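Local coordinates for lipoprotein (Klebsiella pneumoniae subsp. pneumoniae, PDB 4HWM) that is of unknown function but, as a YedD-family lipoprotein, is probably lipid-tethered in the bacterial envelope, and folds as a small antiparallel beta barrel, at residues D7-D11 and V77-L81; V13-A17 and V45-D50; L21-T27 and I40-T46; P30-M34 and D96-L100; T51-Q56 and E109-W114. All coordinates share one frame; numbering follows the deposited sequence. Where two conformers were deposited one is given.

Interaction 1: residues D7-D11 and V77-L81; sequences DRYED and VTASL
With CG anti to the backbone N (chi1 -179°), the ring of Y9 leaves the 3-10 turn 9-11 and lies against the backbone of V77, T78 and A79. L81, its CG anti to the carbonyl carbon (chi1 -70°), reaches back to the root of the same side chain, where its CD2 lies 4.0 Å from Y9 CB. CA of A79 sits almost over the middle of the ring, 3.5 Å from the centroid of Y9, a CH-pi contact seated on one face. The carbonyl O of V77 approaches the ring edge in plane, 3.5 Å from Y9 CE1. The other branch of L81 bears on the preceding backbone, with CD1 3.7 Å from D7 O. The contact is made without a direct hydrogen bond between the segments. Each side is braced internally: R8 grips the D11 carboxylate side-on through NE and NH2, and a type I turn closes with L81 N 2.7 Å from T78 O. The N-terminal segment thus lies across the turn joining strands 73-78 and 83-89, while K66 of strand 60-70 makes a cation-pi contact with Y9 and hydrogen-bonds to its backbone O.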
# COMPACT_ATOMS: atom_id res chain seq x y z
N ASP A 7 -10.80 11.71 -15.23
CA ASP A 7 -9.82 11.99 -14.16
C ASP A 7 -8.44 11.35 -14.47
O ASP A 7 -8.34 10.23 -14.99
CB ASP A 7 -10.35 11.66 -12.74
CG ASP A 7 -10.97 10.26 -12.59
OD1 ASP A 7 -11.16 9.54 -13.59
OD2 ASP A 7 -11.27 9.88 -11.42
N ARG A 8 -7.39 12.11 -14.18
CA ARG A 8 -6.02 11.68 -14.38
C ARG A 8 -5.42 11.43 -13.01
O ARG A 8 -5.70 12.15 -12.05
CB ARG A 8 -5.18 12.80 -15.04
CG ARG A 8 -5.57 13.22 -16.44
CD ARG A 8 -4.41 13.95 -17.08
NE ARG A 8 -3.93 15.06 -16.26
CZ ARG A 8 -2.66 15.49 -16.21
NH1 ARG A 8 -1.72 15.00 -17.01
NH2 ARG A 8 -2.35 16.50 -15.39
N TYR A 9 -4.54 10.44 -12.92
CA TYR A 9 -3.78 10.23 -11.69
C TYR A 9 -3.04 11.45 -11.19
O TYR A 9 -3.01 11.71 -9.99
CB TYR A 9 -2.80 9.07 -11.88
CG TYR A 9 -1.97 8.73 -10.67
CD1 TYR A 9 -2.54 8.09 -9.57
CD2 TYR A 9 -0.63 9.08 -10.61
CE1 TYR A 9 -1.78 7.78 -8.46
CE2 TYR A 9 0.16 8.76 -9.52
CZ TYR A 9 -0.43 8.09 -8.43
OH TYR A 9 0.33 7.75 -7.34
N GLU A 10 -2.46 12.21 -12.12
CA GLU A 10 -1.66 13.40 -11.78
C GLU A 10 -2.47 14.45 -11.07
O GLU A 10 -1.90 15.25 -10.34
CB GLU A 10 -1.05 14.03 -13.05
CG GLU A 10 0.02 13.19 -13.71
CD GLU A 10 -0.53 12.14 -14.66
OE1 GLU A 10 -1.78 11.93 -14.78
OE2 GLU A 10 0.33 11.56 -15.36
N ASP A 11 -3.78 14.44 -11.31
CA ASP A 11 -4.68 15.47 -10.78
C ASP A 11 -5.36 15.03 -9.49
O ASP A 11 -6.10 15.82 -8.89
CB ASP A 11 -5.73 15.84 -11.83
CG ASP A 11 -5.11 16.37 -13.13
OD1 ASP A 11 -4.08 17.06 -13.08
OD2 ASP A 11 -5.69 16.11 -14.23
N VAL A 77 -5.35 4.94 -4.27
CA VAL A 77 -5.48 5.08 -5.72
C VAL A 77 -4.10 4.81 -6.34
O VAL A 77 -3.17 5.56 -6.11
CB VAL A 77 -5.97 6.50 -6.14
CG1 VAL A 77 -6.17 6.55 -7.65
CG2 VAL A 77 -7.24 6.87 -5.37
N THR A 78 -3.96 3.73 -7.10
CA THR A 78 -2.64 3.43 -7.66
C THR A 78 -2.41 4.26 -8.89
O THR A 78 -3.36 4.80 -9.47
CB THR A 78 -2.47 1.97 -8.07
OG1 THR A 78 -3.35 1.69 -9.16
CG2 THR A 78 -2.72 1.03 -6.94
N ALA A 79 -1.15 4.29 -9.35
CA ALA A 79 -0.75 5.05 -10.54
C ALA A 79 -1.46 4.58 -11.82
O ALA A 79 -1.48 5.31 -12.80
CB ALA A 79 0.77 5.04 -10.70
N SER A 80 -2.01 3.36 -11.79
CA SER A 80 -2.85 2.83 -12.88
C SER A 80 -4.34 3.06 -12.65
O SER A 80 -5.17 2.56 -13.41
CB SER A 80 -2.60 1.33 -13.05
OG SER A 80 -1.22 1.09 -13.24
N LEU A 81 -4.68 3.78 -11.58
CA LEU A 81 -6.06 4.14 -11.21
C LEU A 81 -6.91 2.97 -10.70
O LEU A 81 -8.14 3.00 -10.76
CB LEU A 81 -6.77 4.94 -12.32
CG LEU A 81 -6.31 6.37 -12.60
CD1 LEU A 81 -7.17 6.98 -13.73
CD2 LEU A 81 -6.37 7.26 -11.35

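Interaction 2: residues V13-A17 and V45-D50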
# COMPACT_ATOMS: atom_id res chain seq x y z
N VAL A 13 -6.04 14.45 -5.77
CA VAL A 13 -5.73 15.16 -4.54
C VAL A 13 -5.29 14.16 -3.45
O VAL A 13 -6.08 13.33 -2.97
CB VAL A 13 -6.96 15.97 -4.06
CG1 VAL A 13 -6.68 16.64 -2.69
CG2 VAL A 13 -7.34 17.02 -5.12
N LYS A 14 -4.01 14.22 -3.15
CA LYS A 14 -3.37 13.24 -2.24
C LYS A 14 -3.75 13.58 -0.81
O LYS A 14 -3.48 14.69 -0.35
CB LYS A 14 -1.88 13.33 -2.42
CG LYS A 14 -1.12 12.36 -1.58
CD LYS A 14 0.39 12.36 -1.91
CE LYS A 14 1.17 13.54 -1.37
NZ LYS A 14 2.58 13.63 -1.87
N ALA A 15 -4.38 12.63 -0.12
CA ALA A 15 -4.84 12.84 1.26
C ALA A 15 -3.73 12.46 2.24
O ALA A 15 -3.17 11.37 2.15
CB ALA A 15 -6.08 12.01 1.55
N PRO A 16 -3.45 13.31 3.25
CA PRO A 16 -2.57 12.91 4.32
C PRO A 16 -3.10 11.68 5.05
O PRO A 16 -4.31 11.48 5.14
CB PRO A 16 -2.55 14.12 5.26
CG PRO A 16 -2.93 15.27 4.39
CD PRO A 16 -3.91 14.71 3.42
N ALA A 17 -2.20 10.82 5.52
CA ALA A 17 -2.62 9.63 6.23
C ALA A 17 -3.36 10.03 7.52
O ALA A 17 -2.81 10.81 8.31
CB ALA A 17 -1.42 8.79 6.57
N VAL A 45 2.49 3.33 3.60
CA VAL A 45 1.70 4.57 3.63
C VAL A 45 2.57 5.62 4.30
O VAL A 45 2.96 5.45 5.46
CB VAL A 45 0.38 4.40 4.40
CG1 VAL A 45 -0.41 5.73 4.42
CG2 VAL A 45 -0.48 3.29 3.81
N THR A 46 2.94 6.67 3.57
CA THR A 46 3.75 7.75 4.18
C THR A 46 2.81 8.73 4.89
O THR A 46 1.59 8.76 4.61
CB THR A 46 4.59 8.52 3.18
OG1 THR A 46 3.75 9.36 2.39
CG2 THR A 46 5.42 7.56 2.29
N LYS A 47 3.38 9.59 5.74
CA LYS A 47 2.53 10.54 6.45
C LYS A 47 1.81 11.48 5.47
O LYS A 47 0.65 11.85 5.71
CB LYS A 47 3.30 11.31 7.54
CG LYS A 47 4.34 12.32 7.07
CD LYS A 47 4.88 13.16 8.25
CE LYS A 47 5.83 14.25 7.77
NZ LYS A 47 7.02 13.73 7.00
N GLU A 48 2.45 11.82 4.36
CA GLU A 48 1.86 12.71 3.36
C GLU A 48 0.82 12.03 2.48
O GLU A 48 0.12 12.70 1.71
CB GLU A 48 2.98 13.30 2.48
CG GLU A 48 3.95 14.20 3.25
CD GLU A 48 5.09 13.45 3.93
OE1 GLU A 48 5.23 12.21 3.75
OE2 GLU A 48 5.88 14.11 4.66
N GLY A 49 0.69 10.69 2.57
CA GLY A 49 -0.31 9.99 1.78
C GLY A 49 0.19 9.36 0.51
O GLY A 49 -0.61 8.91 -0.30
N ASP A 50 1.51 9.30 0.31
CA ASP A 50 2.04 8.47 -0.79
C ASP A 50 1.98 7.01 -0.34
O ASP A 50 2.13 6.70 0.84
CB ASP A 50 3.44 8.85 -1.16
CG ASP A 50 3.53 10.21 -1.80
OD1 ASP A 50 3.16 10.34 -2.97
OD2 ASP A 50 3.95 11.17 -1.13
O HOH W 1 -0.54 12.29 8.05
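K14 NZ forms a salt bridge with D50 OD2 at 2.9 Å, and A17 N donates to K47 O at 3.0 Å; these two bonds tie the incoming segment 13-17 to a tight hairpin loop of the barrel. The loop is a type I turn from T46 to G49 with a G1 beta bulge at G49, whose phi is positive (98°), and it joins strand 40-45 to strand 50-56. The ammonium meets D50 OD2 on its syn side, 31° out of the carboxylate plane. K14 holds CG anti to the backbone N, which lays CG and CD along the E48 carbonyl oxygen; a bend at chi3 (76°) then turns CE and NZ toward the D50 carboxylate, with CE still 3.4 Å from E48 O. The A17 bond comes from above the carbonyl plane of K47. K47 O accepts two bonds, one from A17 N and one from the water that also donates to A17 O. Inside the loop, T46 OG1 accepts the D50 amide, holding the residue that faces K14.

Farther in, the CB of A17 packs on V45 CG1 at 3.9 Å, and both of these residues also touch L67 of strand 60-70. The ring of P16 runs along the outside, with its CB 3.9 Å from K47 O. At the bulge the two backbones come close: CA of G49 makes a CA-H...O contact with A15 O at 3.2 Å.

Interaction 3: residues L21-T27 and I40-T46; sequences LAGFWQT and IASLIVT
W25 and L43 face each other as a hydrogen-bonded antiparallel pair in strands 23-26 and 40-45, with W25 N 2.9 Å from L43 O and L43 N bonded back to W25 O. From CB outward, W25 CB, CG and CD1 lie along that same carbonyl: CB and CD1 are each 3.5 Å from L43 O, which meets the ring at its edge, in plane. Together chi1 (-60°) and chi2 (90°) turn the five-membered ring toward L21, and NE1 ends 2.9 Å from L21 O, donating close to the ring plane. CD1 also nears V45 CG2. I93 of strand 92-95 touches both W25 and L43, and R102 of strand 98-103 is a further neighbour of the indole side chain.

On the other face of the sheet F24 lies alongside I44, pointing the same way, with CD1 3.9 Å from I44 CG1. G23 and V45 exchange a second pair of backbone bonds. Where the pairing runs past strand 23-26, T27 N donates to A41 O, and A41 N donates to T27 OG1 at 3.0 Å, a hydroxyl oxygen standing in for a strand carbonyl. The paired N-H and C=O groups are thus satisfied across the strands, and buried NE1 is spent on the L21 carbonyl.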
# COMPACT_ATOMS: atom_id res chain seq x y z
N LEU A 21 -2.40 5.33 10.49
CA LEU A 21 -2.33 4.59 9.23
C LEU A 21 -0.93 4.62 8.62
O LEU A 21 -0.52 3.64 8.00
CB LEU A 21 -3.35 5.08 8.22
CG LEU A 21 -3.43 4.28 6.90
CD1 LEU A 21 -3.78 2.79 7.16
CD2 LEU A 21 -4.37 4.96 5.90
N ALA A 22 -0.18 5.70 8.80
CA ALA A 22 1.15 5.78 8.23
C ALA A 22 2.01 4.66 8.79
O ALA A 22 2.02 4.39 9.99
CB ALA A 22 1.79 7.15 8.49
N GLY A 23 2.74 3.98 7.90
CA GLY A 23 3.58 2.86 8.33
C GLY A 23 3.83 1.89 7.20
O GLY A 23 3.55 2.16 6.05
N PHE A 24 4.41 0.78 7.61
CA PHE A 24 4.57 -0.41 6.78
C PHE A 24 3.55 -1.46 7.24
O PHE A 24 3.41 -1.71 8.43
CB PHE A 24 5.96 -1.02 6.95
CG PHE A 24 7.10 -0.13 6.58
CD1 PHE A 24 7.11 0.59 5.42
CD2 PHE A 24 8.22 -0.07 7.39
CE1 PHE A 24 8.20 1.37 5.06
CE2 PHE A 24 9.31 0.72 7.06
CZ PHE A 24 9.31 1.43 5.89
N TRP A 25 2.89 -2.07 6.26
CA TRP A 25 1.88 -3.09 6.51
C TRP A 25 2.23 -4.31 5.68
O TRP A 25 2.58 -4.15 4.51
CB TRP A 25 0.52 -2.50 6.10
CG TRP A 25 0.17 -1.29 6.87
CD1 TRP A 25 0.46 0.01 6.55
CD2 TRP A 25 -0.52 -1.24 8.12
NE1 TRP A 25 0.01 0.85 7.53
CE2 TRP A 25 -0.61 0.11 8.50
CE3 TRP A 25 -1.08 -2.22 8.95
CZ2 TRP A 25 -1.21 0.51 9.68
CZ3 TRP A 25 -1.72 -1.80 10.12
CH2 TRP A 25 -1.76 -0.45 10.46
N GLN A 26 2.10 -5.50 6.24
CA GLN A 26 2.48 -6.73 5.52
C GLN A 26 1.58 -7.87 5.96
O GLN A 26 1.24 -7.99 7.13
CB GLN A 26 3.96 -7.11 5.79
CG GLN A 26 4.46 -8.29 4.95
CD GLN A 26 5.96 -8.43 4.95
OE1 GLN A 26 6.65 -7.91 4.07
NE2 GLN A 26 6.49 -9.16 5.92
N THR A 27 1.22 -8.72 5.01
CA THR A 27 0.47 -9.93 5.33
C THR A 27 1.37 -10.85 6.18
O THR A 27 2.55 -11.01 5.91
CB THR A 27 0.01 -10.65 4.03
OG1 THR A 27 1.15 -10.93 3.22
CG2 THR A 27 -1.00 -9.82 3.26
N ILE A 40 3.16 -12.90 -0.42
CA ILE A 40 3.18 -11.82 0.56
C ILE A 40 2.70 -10.54 -0.13
O ILE A 40 3.10 -10.25 -1.25
CB ILE A 40 4.61 -11.59 1.13
CG1 ILE A 40 5.15 -12.85 1.78
CG2 ILE A 40 4.66 -10.42 2.14
CD1 ILE A 40 6.65 -12.86 1.95
N ALA A 41 1.86 -9.76 0.55
CA ALA A 41 1.54 -8.42 0.13
C ALA A 41 1.94 -7.42 1.20
O ALA A 41 1.81 -7.65 2.39
CB ALA A 41 0.06 -8.29 -0.19
N SER A 42 2.39 -6.27 0.72
CA SER A 42 2.82 -5.17 1.59
C SER A 42 2.23 -3.86 1.08
O SER A 42 2.02 -3.67 -0.12
CB SER A 42 4.35 -5.05 1.58
OG SER A 42 4.97 -6.24 2.01
N LEU A 43 2.01 -2.94 2.02
CA LEU A 43 1.55 -1.60 1.68
C LEU A 43 2.35 -0.61 2.53
O LEU A 43 2.37 -0.73 3.74
CB LEU A 43 0.05 -1.41 1.99
CG LEU A 43 -0.57 -0.08 1.53
CD1 LEU A 43 -0.60 0.05 0.02
CD2 LEU A 43 -1.99 0.05 2.13
N ILE A 44 3.00 0.33 1.86
CA ILE A 44 3.64 1.49 2.52
C ILE A 44 2.67 2.65 2.46
O ILE A 44 2.08 2.90 1.42
CB ILE A 44 4.97 1.90 1.83
CG1 ILE A 44 5.92 0.70 1.69
CG2 ILE A 44 5.59 3.12 2.53
CD1 ILE A 44 7.25 1.01 1.02
N VAL A 45 2.49 3.33 3.60
CA VAL A 45 1.70 4.57 3.63
C VAL A 45 2.57 5.62 4.30
O VAL A 45 2.96 5.45 5.46
CB VAL A 45 0.38 4.40 4.40
CG1 VAL A 45 -0.41 5.73 4.42
CG2 VAL A 45 -0.48 3.29 3.81
N THR A 46 2.94 6.67 3.57
CA THR A 46 3.75 7.75 4.18
C THR A 46 2.81 8.73 4.89
O THR A 46 1.59 8.76 4.61
CB THR A 46 4.59 8.52 3.18
OG1 THR A 46 3.75 9.36 2.39
CG2 THR A 46 5.42 7.56 2.29

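Interaction 4: residues P30-M34 and D96-L100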
# COMPACT_ATOMS: atom_id res chain seq x y z
N PRO A 30 -0.92 -16.88 5.13
CA PRO A 30 -1.55 -17.11 3.83
C PRO A 30 -2.81 -16.29 3.63
O PRO A 30 -3.62 -16.13 4.55
CB PRO A 30 -1.88 -18.61 3.89
CG PRO A 30 -0.84 -19.18 4.78
CD PRO A 30 -0.71 -18.14 5.86
N GLN A 31 -2.93 -15.71 2.45
CA GLN A 31 -4.10 -14.93 2.05
C GLN A 31 -4.79 -15.65 0.90
O GLN A 31 -4.18 -15.85 -0.14
CB GLN A 31 -3.67 -13.55 1.56
CG GLN A 31 -2.84 -12.79 2.58
CD GLN A 31 -3.62 -12.43 3.80
OE1 GLN A 31 -4.67 -11.77 3.72
NE2 GLN A 31 -3.10 -12.83 4.96
N SER A 32 -6.08 -15.98 1.08
CA SER A 32 -6.82 -16.75 0.08
C SER A 32 -6.94 -16.03 -1.26
O SER A 32 -7.14 -16.68 -2.29
CB SER A 32 -8.19 -17.14 0.62
OG SER A 32 -8.99 -16.00 0.85
N ALA A 33 -6.85 -14.69 -1.25
CA ALA A 33 -6.90 -13.89 -2.47
C ALA A 33 -5.67 -14.04 -3.36
O ALA A 33 -5.74 -13.75 -4.55
CB ALA A 33 -7.09 -12.40 -2.12
N MSE A 34 -4.57 -14.52 -2.79
CA MSE A 34 -3.30 -14.55 -3.48
C MSE A 34 -3.05 -15.88 -4.15
O MSE A 34 -3.73 -16.87 -3.90
CB MSE A 34 -2.21 -14.19 -2.50
CG MSE A 34 -2.35 -12.75 -1.94
SE MSE A 34 -0.78 -12.10 -1.04
CE MSE A 34 0.17 -11.40 -2.59
N ASP A 96 -7.74 -4.60 -0.21
CA ASP A 96 -7.92 -5.43 -1.41
C ASP A 96 -8.12 -6.91 -1.08
O ASP A 96 -7.44 -7.78 -1.60
CB ASP A 96 -6.76 -5.20 -2.38
CG ASP A 96 -7.06 -5.72 -3.78
OD1 ASP A 96 -8.25 -5.87 -4.15
OD2 ASP A 96 -6.07 -6.00 -4.49
N ARG A 97 -9.04 -7.18 -0.18
CA ARG A 97 -9.46 -8.55 0.15
C ARG A 97 -8.42 -9.34 0.95
O ARG A 97 -8.52 -10.56 1.09
CB ARG A 97 -9.93 -9.30 -1.13
CG ARG A 97 -11.02 -8.52 -1.89
CD ARG A 97 -11.58 -9.20 -3.16
NE ARG A 97 -10.58 -9.20 -4.23
CZ ARG A 97 -9.79 -10.24 -4.54
NH1 ARG A 97 -9.88 -11.39 -3.89
NH2 ARG A 97 -8.91 -10.11 -5.50
N MSE A 98 -7.49 -8.63 1.56
CA MSE A 98 -6.46 -9.20 2.41
C MSE A 98 -6.40 -8.51 3.75
O MSE A 98 -7.00 -7.45 3.93
CB MSE A 98 -5.09 -9.03 1.76
CG MSE A 98 -5.00 -9.62 0.34
SE MSE A 98 -3.35 -9.32 -0.54
CE MSE A 98 -3.56 -7.41 -0.85
N THR A 99 -5.69 -9.13 4.67
CA THR A 99 -5.43 -8.54 5.99
C THR A 99 -3.94 -8.36 6.13
O THR A 99 -3.17 -9.32 5.98
CB THR A 99 -5.93 -9.45 7.12
OG1 THR A 99 -7.36 -9.61 6.99
CG2 THR A 99 -5.65 -8.84 8.50
N LEU A 100 -3.52 -7.13 6.41
CA LEU A 100 -2.11 -6.78 6.58
C LEU A 100 -1.88 -6.27 8.00
O LEU A 100 -2.73 -5.57 8.54
CB LEU A 100 -1.65 -5.73 5.58
CG LEU A 100 -1.52 -6.15 4.11
CD1 LEU A 100 -2.83 -6.54 3.48
CD2 LEU A 100 -0.80 -5.10 3.29
O HOH W 2 -7.11 -12.95 1.13
O HOH W 3 -7.80 -12.66 -5.90
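R97 touches A33 by its guanidinium: NH1 lies 3.5 Å from A33 CB, approaching obliquely. The arginine chain bends at chi3, which folds its end back toward the loop 30-34. Two waters fill out the match between the polar groups of these residues. One accepts from A33 N and donates to R97 O; the other donates to A33 O and accepts from R97 NH2, lying at the edge of the guanidinium in plane. Both backbone polar atoms of A33 are therefore linked to R97 through solvent.

M98, modelled as selenomethionine, comes next. Its CB lies 3.4 Å from Q31 OE1, and its CG packs loosely on A33 CB at 4.3 Å. Its selenium approaches that of M34, SE to SE 3.8 Å, the two chains crossing at about a right angle; M34 has two conformers, which makes this contact less certain.

T99 supplies the direct bond. Its backbone N donates to Q31 OE1 at 3.0 Å, nearly straight at 170° but from 37° above the amide plane. Q31 reaches it by a bend at chi2 (-66°), and its NE2 is bonded to G29 O, so both ends of the amide are held. The type I turn from Q31 to M34, closed by M34 N to Q31 O, directs Q31 and A33 toward strand 98-103. The loop after strand 23-26 thereby folds against the start of strand 98-103, with M34 and M98 both resting on A41 of strand 40-45 and on R55 of strand 50-56.

Interaction 5: residues T51-Q56 and E109-W114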
# COMPACT_ATOMS: atom_id res chain seq x y z
N THR A 51 1.74 6.11 -1.29
CA THR A 51 1.66 4.71 -0.99
C THR A 51 2.48 3.87 -1.93
O THR A 51 2.89 4.32 -3.01
CB THR A 51 0.21 4.24 -1.05
OG1 THR A 51 -0.22 4.25 -2.41
CG2 THR A 51 -0.74 5.10 -0.14
N PHE A 52 2.65 2.61 -1.54
CA PHE A 52 3.35 1.64 -2.37
C PHE A 52 2.79 0.27 -2.08
O PHE A 52 2.84 -0.18 -0.92
CB PHE A 52 4.85 1.67 -2.05
CG PHE A 52 5.74 1.04 -3.10
CD1 PHE A 52 5.82 1.58 -4.36
CD2 PHE A 52 6.49 -0.09 -2.80
CE1 PHE A 52 6.68 1.02 -5.30
CE2 PHE A 52 7.31 -0.66 -3.73
CZ PHE A 52 7.39 -0.13 -4.99
N ASP A 53 2.26 -0.37 -3.11
CA ASP A 53 1.57 -1.68 -3.00
C ASP A 53 2.50 -2.69 -3.65
O ASP A 53 2.73 -2.58 -4.85
CB ASP A 53 0.22 -1.56 -3.72
CG ASP A 53 -0.57 -2.87 -3.77
OD1 ASP A 53 0.03 -3.95 -3.75
OD2 ASP A 53 -1.80 -2.78 -3.87
N CYS A 54 3.08 -3.60 -2.85
CA CYS A 54 4.12 -4.52 -3.33
C CYS A 54 3.71 -5.92 -2.97
O CYS A 54 3.53 -6.23 -1.80
CB CYS A 54 5.46 -4.15 -2.71
SG CYS A 54 6.85 -5.11 -3.28
N ARG A 55 3.55 -6.76 -3.97
CA ARG A 55 3.11 -8.14 -3.76
C ARG A 55 4.11 -9.06 -4.41
O ARG A 55 4.64 -8.75 -5.45
CB ARG A 55 1.74 -8.33 -4.36
CG ARG A 55 0.77 -7.31 -3.81
CD ARG A 55 -0.60 -7.54 -4.27
NE ARG A 55 -1.45 -6.37 -4.12
CZ ARG A 55 -2.76 -6.34 -4.18
NH1 ARG A 55 -3.46 -7.45 -4.40
NH2 ARG A 55 -3.38 -5.18 -4.06
N GLN A 56 4.38 -10.19 -3.79
CA GLN A 56 5.45 -11.06 -4.25
C GLN A 56 5.14 -12.52 -4.02
O GLN A 56 4.54 -12.91 -3.01
CB GLN A 56 6.76 -10.71 -3.56
CG GLN A 56 6.76 -10.85 -2.07
CD GLN A 56 8.03 -10.34 -1.48
OE1 GLN A 56 9.08 -11.03 -1.53
NE2 GLN A 56 7.97 -9.16 -0.89
N GLU A 109 12.98 -6.94 -1.01
CA GLU A 109 12.66 -6.59 -2.37
C GLU A 109 11.60 -5.47 -2.41
O GLU A 109 11.73 -4.65 -3.32
CB GLU A 109 12.41 -7.79 -3.29
CG GLU A 109 11.41 -8.77 -2.77
CD GLU A 109 12.08 -9.86 -1.98
OE1 GLU A 109 12.80 -9.56 -0.99
OE2 GLU A 109 11.90 -11.02 -2.35
N CYS A 110 10.71 -5.36 -1.44
CA CYS A 110 9.79 -4.22 -1.35
C CYS A 110 10.57 -2.95 -1.02
O CYS A 110 10.35 -1.91 -1.61
CB CYS A 110 8.72 -4.42 -0.27
SG CYS A 110 7.41 -3.18 -0.24
N GLU A 111 11.49 -3.07 -0.07
CA GLU A 111 12.34 -1.92 0.31
C GLU A 111 13.09 -1.37 -0.89
O GLU A 111 13.14 -0.13 -1.13
CB GLU A 111 13.42 -2.33 1.29
CG GLU A 111 12.99 -2.71 2.60
CD GLU A 111 14.18 -2.85 3.56
OE1 GLU A 111 15.26 -3.38 3.21
OE2 GLU A 111 14.02 -2.42 4.68
N LYS A 112 13.71 -2.27 -1.68
CA LYS A 112 14.49 -1.87 -2.85
C LYS A 112 13.63 -1.23 -3.93
O LYS A 112 13.98 -0.21 -4.50
CB LYS A 112 15.26 -3.06 -3.46
CG LYS A 112 16.52 -3.46 -2.71
CD LYS A 112 17.00 -4.87 -3.11
CE LYS A 112 18.34 -5.20 -2.45
NZ LYS A 112 18.64 -6.67 -2.42
N ALA A 113 12.48 -1.85 -4.19
CA ALA A 113 11.57 -1.35 -5.22
C ALA A 113 11.05 0.04 -4.83
O ALA A 113 10.97 0.93 -5.67
CB ALA A 113 10.42 -2.31 -5.45
N TRP A 114 10.76 0.23 -3.55
CA TRP A 114 10.28 1.52 -3.04
C TRP A 114 11.35 2.60 -3.19
O TRP A 114 11.08 3.70 -3.70
CB TRP A 114 9.90 1.35 -1.59
CG TRP A 114 9.63 2.57 -0.76
CD1 TRP A 114 10.22 2.88 0.43
CD2 TRP A 114 8.64 3.56 -0.98
NE1 TRP A 114 9.68 4.01 0.94
CE2 TRP A 114 8.67 4.44 0.13
CE3 TRP A 114 7.71 3.79 -1.98
CZ2 TRP A 114 7.84 5.55 0.23
CZ3 TRP A 114 6.87 4.88 -1.86
CH2 TRP A 114 6.92 5.73 -0.75
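F52 is the bump that meets the helix: its ring, with CG anti to the backbone N (chi1 -163°), projects from strand 51-56 and packs into a hollow between C110, A113 and W114, which span about one turn of helix 109-114. CA of W114 lies over one face, 4.0 Å from the F52 ring centroid and offset toward the rim. CZ at the tip of the ring meets A113 CB at 3.8 Å. The sulfur of C110 stands at the ring edge, 4.1 Å from F52 CD2. W114 in turn reaches back past F52 toward the strand, its CE3 3.6 Å from F52 CB. The two ring systems are inclined at 47°, neither stacked nor edge-to-face. Two residues along the strand, C54 packs beside C110, and at the far end Q56 crosses E109 at about a right angle.

The opposite side of the strand is polar: R55 grips D53 side-on with NE and NH2, the oxygens OD1 and OD2 of D53 lying close to the guanidinium plane and accepting on their syn lone pairs, and R55 also bridges to D96. Against the helix the chemistry is aromatic and sulfur-rich. A disulfide between C54 and C110 has been seen in this protein; in one conformer of C110 its SG is 3.6 Å from C54 SG, too far for the bond. The two conformers of C110 may reflect a mixture of bonded and open forms.

How the interactions relate
From the N terminus, segment 7-11 closes the longest loop by meeting the turn after strand 73-78 (interaction 1), and interactions 2 and 3 are nested within it. Interaction 2 opens just behind it, at 13-17, and closes on the loop between strands 40-45 and 50-56; interaction 3, the pairing of strands 23-26 and 40-45, is nested inside it and shares V45 and T46. Interaction 4 starts within the loop of interaction 3 and runs to strand 98-103, so it crosses interactions 1, 2 and 3. Interaction 5 opens at strand 50-56 and closes last, on helix 108-118, crossing interactions 1 and 4. Together they tie the N-terminal segment, loops and helix to the barrel.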